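Local coordinates for designed helical repeat protein (Synthetic construct, PDB 5CWG) that has no known natural function, being a computationally designed scaffold in which stacked helical hairpins build an all-helical repeat architecture, at residues Lys89-Ala94 against Glu136-Val141. Residues are numbered along the deposited sequence; the frame is centred on the assembly and turned at random. Where two conformers were deposited one is given.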
loop_
_atom_site.group_PDB
_atom_site.type_symbol
_atom_site.label_atom_id
_atom_site.label_comp_id
_atom_site.label_asym_id
_atom_site.label_seq_id
_atom_site.Cartn_x
_atom_site.Cartn_y
_atom_site.Cartn_z
ATOM N N LYS A 89 -4.096 -0.671 -5.482
ATOM C CA LYS A 89 -5.094 -1.414 -6.247
ATOM C C LYS A 89 -5.186 -2.857 -5.743
ATOM O O LYS A 89 -6.279 -3.411 -5.599
ATOM C CB LYS A 89 -4.795 -1.331 -7.735
ATOM C CG LYS A 89 -5.635 -2.238 -8.628
ATOM C CD LYS A 89 -5.433 -1.870 -10.107
ATOM C CE LYS A 89 -6.209 -2.673 -11.113
ATOM N NZ LYS A 89 -5.698 -4.016 -11.231
ATOM N N ARG A 90 -4.054 -3.497 -5.484
ATOM C CA ARG A 90 -4.068 -4.836 -4.932
ATOM C C ARG A 90 -4.747 -4.930 -3.584
ATOM O O ARG A 90 -5.459 -5.883 -3.303
ATOM C CB ARG A 90 -2.655 -5.418 -4.896
ATOM C CG ARG A 90 -2.068 -5.641 -6.319
ATOM C CD ARG A 90 -0.782 -6.474 -6.336
ATOM N NE ARG A 90 0.319 -5.850 -5.608
ATOM C CZ ARG A 90 1.146 -4.944 -6.120
ATOM N NH1 ARG A 90 1.002 -4.537 -7.371
ATOM N NH2 ARG A 90 2.112 -4.425 -5.378
ATOM N N VAL A 91 -4.524 -3.938 -2.733
ATOM C CA VAL A 91 -5.197 -3.894 -1.440
ATOM C C VAL A 91 -6.711 -3.785 -1.627
ATOM O O VAL A 91 -7.481 -4.513 -0.971
ATOM C CB VAL A 91 -4.646 -2.751 -0.571
ATOM C CG1 VAL A 91 -5.495 -2.522 0.647
ATOM C CG2 VAL A 91 -3.233 -3.088 -0.084
ATOM N N ALA A 92 -7.111 -2.874 -2.508
ATOM C CA ALA A 92 -8.540 -2.689 -2.771
ATOM C C ALA A 92 -9.175 -3.955 -3.330
ATOM O O ALA A 92 -10.309 -4.293 -2.965
ATOM C CB ALA A 92 -8.731 -1.575 -3.730
ATOM N N GLU A 93 -8.468 -4.648 -4.213
ATOM C CA GLU A 93 -8.975 -5.893 -4.770
ATOM C C GLU A 93 -9.142 -6.964 -3.717
ATOM O O GLU A 93 -10.145 -7.696 -3.712
ATOM C CB GLU A 93 -8.058 -6.397 -5.913
ATOM C CG GLU A 93 -8.128 -5.539 -7.161
ATOM C CD GLU A 93 -6.985 -5.758 -8.159
ATOM O OE1 GLU A 93 -5.910 -6.346 -7.825
ATOM O OE2 GLU A 93 -7.158 -5.271 -9.285
ATOM N N ALA A 94 -8.186 -7.079 -2.800
ATOM C CA ALA A 94 -8.282 -8.040 -1.720
ATOM C C ALA A 94 -9.417 -7.686 -0.778
ATOM O O ALA A 94 -10.143 -8.570 -0.293
ATOM C CB ALA A 94 -6.963 -8.148 -0.965
ATOM N N GLU A 136 0.510 -8.816 -0.658
ATOM C CA GLU A 136 0.183 -10.228 -0.566
ATOM C C GLU A 136 -0.013 -10.665 0.860
ATOM O O GLU A 136 -0.862 -11.497 1.133
ATOM C CB GLU A 136 1.271 -11.079 -1.205
ATOM C CG GLU A 136 0.968 -12.563 -1.168
ATOM C CD GLU A 136 -0.166 -12.946 -2.085
ATOM O OE1 GLU A 136 -0.510 -12.154 -2.999
ATOM O OE2 GLU A 136 -0.710 -14.064 -1.906
ATOM N N ALA A 137 0.740 -10.083 1.784
ATOM C CA ALA A 137 0.550 -10.396 3.180
ATOM C C ALA A 137 -0.867 -9.981 3.619
ATOM O O ALA A 137 -1.561 -10.726 4.311
ATOM C CB ALA A 137 1.634 -9.733 4.037
ATOM N N PHE A 138 -1.279 -8.782 3.235
ATOM C CA PHE A 138 -2.651 -8.361 3.518
ATOM C C PHE A 138 -3.670 -9.296 2.870
ATOM O O PHE A 138 -4.651 -9.691 3.502
ATOM C CB PHE A 138 -2.894 -6.927 3.030
ATOM C CG PHE A 138 -4.321 -6.495 3.194
ATOM C CD1 PHE A 138 -4.871 -6.317 4.462
ATOM C CD2 PHE A 138 -5.124 -6.295 2.088
ATOM C CE1 PHE A 138 -6.200 -5.948 4.611
ATOM C CE2 PHE A 138 -6.438 -5.919 2.233
ATOM C CZ PHE A 138 -6.978 -5.736 3.495
ATOM N N LYS A 139 -3.485 -9.598 1.597
ATOM C CA LYS A 139 -4.413 -10.481 0.890
ATOM C C LYS A 139 -4.561 -11.804 1.616
ATOM O O LYS A 139 -5.672 -12.324 1.773
ATOM C CB LYS A 139 -3.924 -10.722 -0.533
ATOM C CG LYS A 139 -4.786 -11.662 -1.367
ATOM C CD LYS A 139 -4.233 -11.726 -2.791
ATOM C CE LYS A 139 -5.099 -12.461 -3.776
ATOM N NZ LYS A 139 -4.948 -13.896 -3.592
ATOM N N ARG A 140 -3.453 -12.392 2.052
ATOM C CA ARG A 140 -3.543 -13.703 2.683
ATOM C C ARG A 140 -4.319 -13.639 3.997
ATOM O O ARG A 140 -5.087 -14.536 4.332
ATOM C CB ARG A 140 -2.152 -14.315 2.871
ATOM C CG ARG A 140 -1.450 -14.638 1.545
ATOM C CD ARG A 140 -2.002 -15.864 0.868
ATOM N NE ARG A 140 -1.572 -17.078 1.548
ATOM C CZ ARG A 140 -2.001 -18.297 1.252
ATOM N NH1 ARG A 140 -2.895 -18.476 0.290
ATOM N NH2 ARG A 140 -1.550 -19.345 1.923
ATOM N N VAL A 141 -4.077 -12.586 4.765
ATOM C CA VAL A 141 -4.811 -12.368 6.001
ATOM C C VAL A 141 -6.307 -12.179 5.724
ATOM O O VAL A 141 -7.154 -12.827 6.335
ATOM C CB VAL A 141 -4.260 -11.142 6.730
ATOM C CG1 VAL A 141 -5.217 -10.655 7.809
ATOM C CG2 VAL A 141 -2.889 -11.447 7.299
#
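F138 packs against V91 and A94 in a buried, apolar contact between two neighbouring helices of the same layer, 77-98 and 127-148. The two short segments run almost exactly parallel, at 3°, with their axes 9.3 Å apart. CB of F138 points toward the other helix, and with CG anti to the backbone N (chi1 175°) the ring extends to V91 and A94. CE2 of F138 lies 3.9 Å from CG1 of V91, the two side chains crossing at about a right angle. The ring turns an edge to the backbone, with V91 O near the ring plane, 3.7 Å from F138 CE2. The methyl of A94 meets the ring obliquely, CB of A94 to CE2 of F138 being 3.9 Å. That methyl also rests against the backbone of the second helix, 3.9 Å from CA of K139, and here the CA atoms of A94 and K139 come within 5.3 Å. K139 lends its CB, 4.0 Å from CB of A94, and the end of its chain is directed away. From the other layer, helix 103-123 closes over the contact, A109 touching both V91 and F138, and helix 153-173 adds I160 against F138. The small A94 side chain probably lets the two backbones approach here, beside the larger V91 and F138. This is the parallel packing of neighbouring helices within one layer of a designed alpha-helical repeat protein.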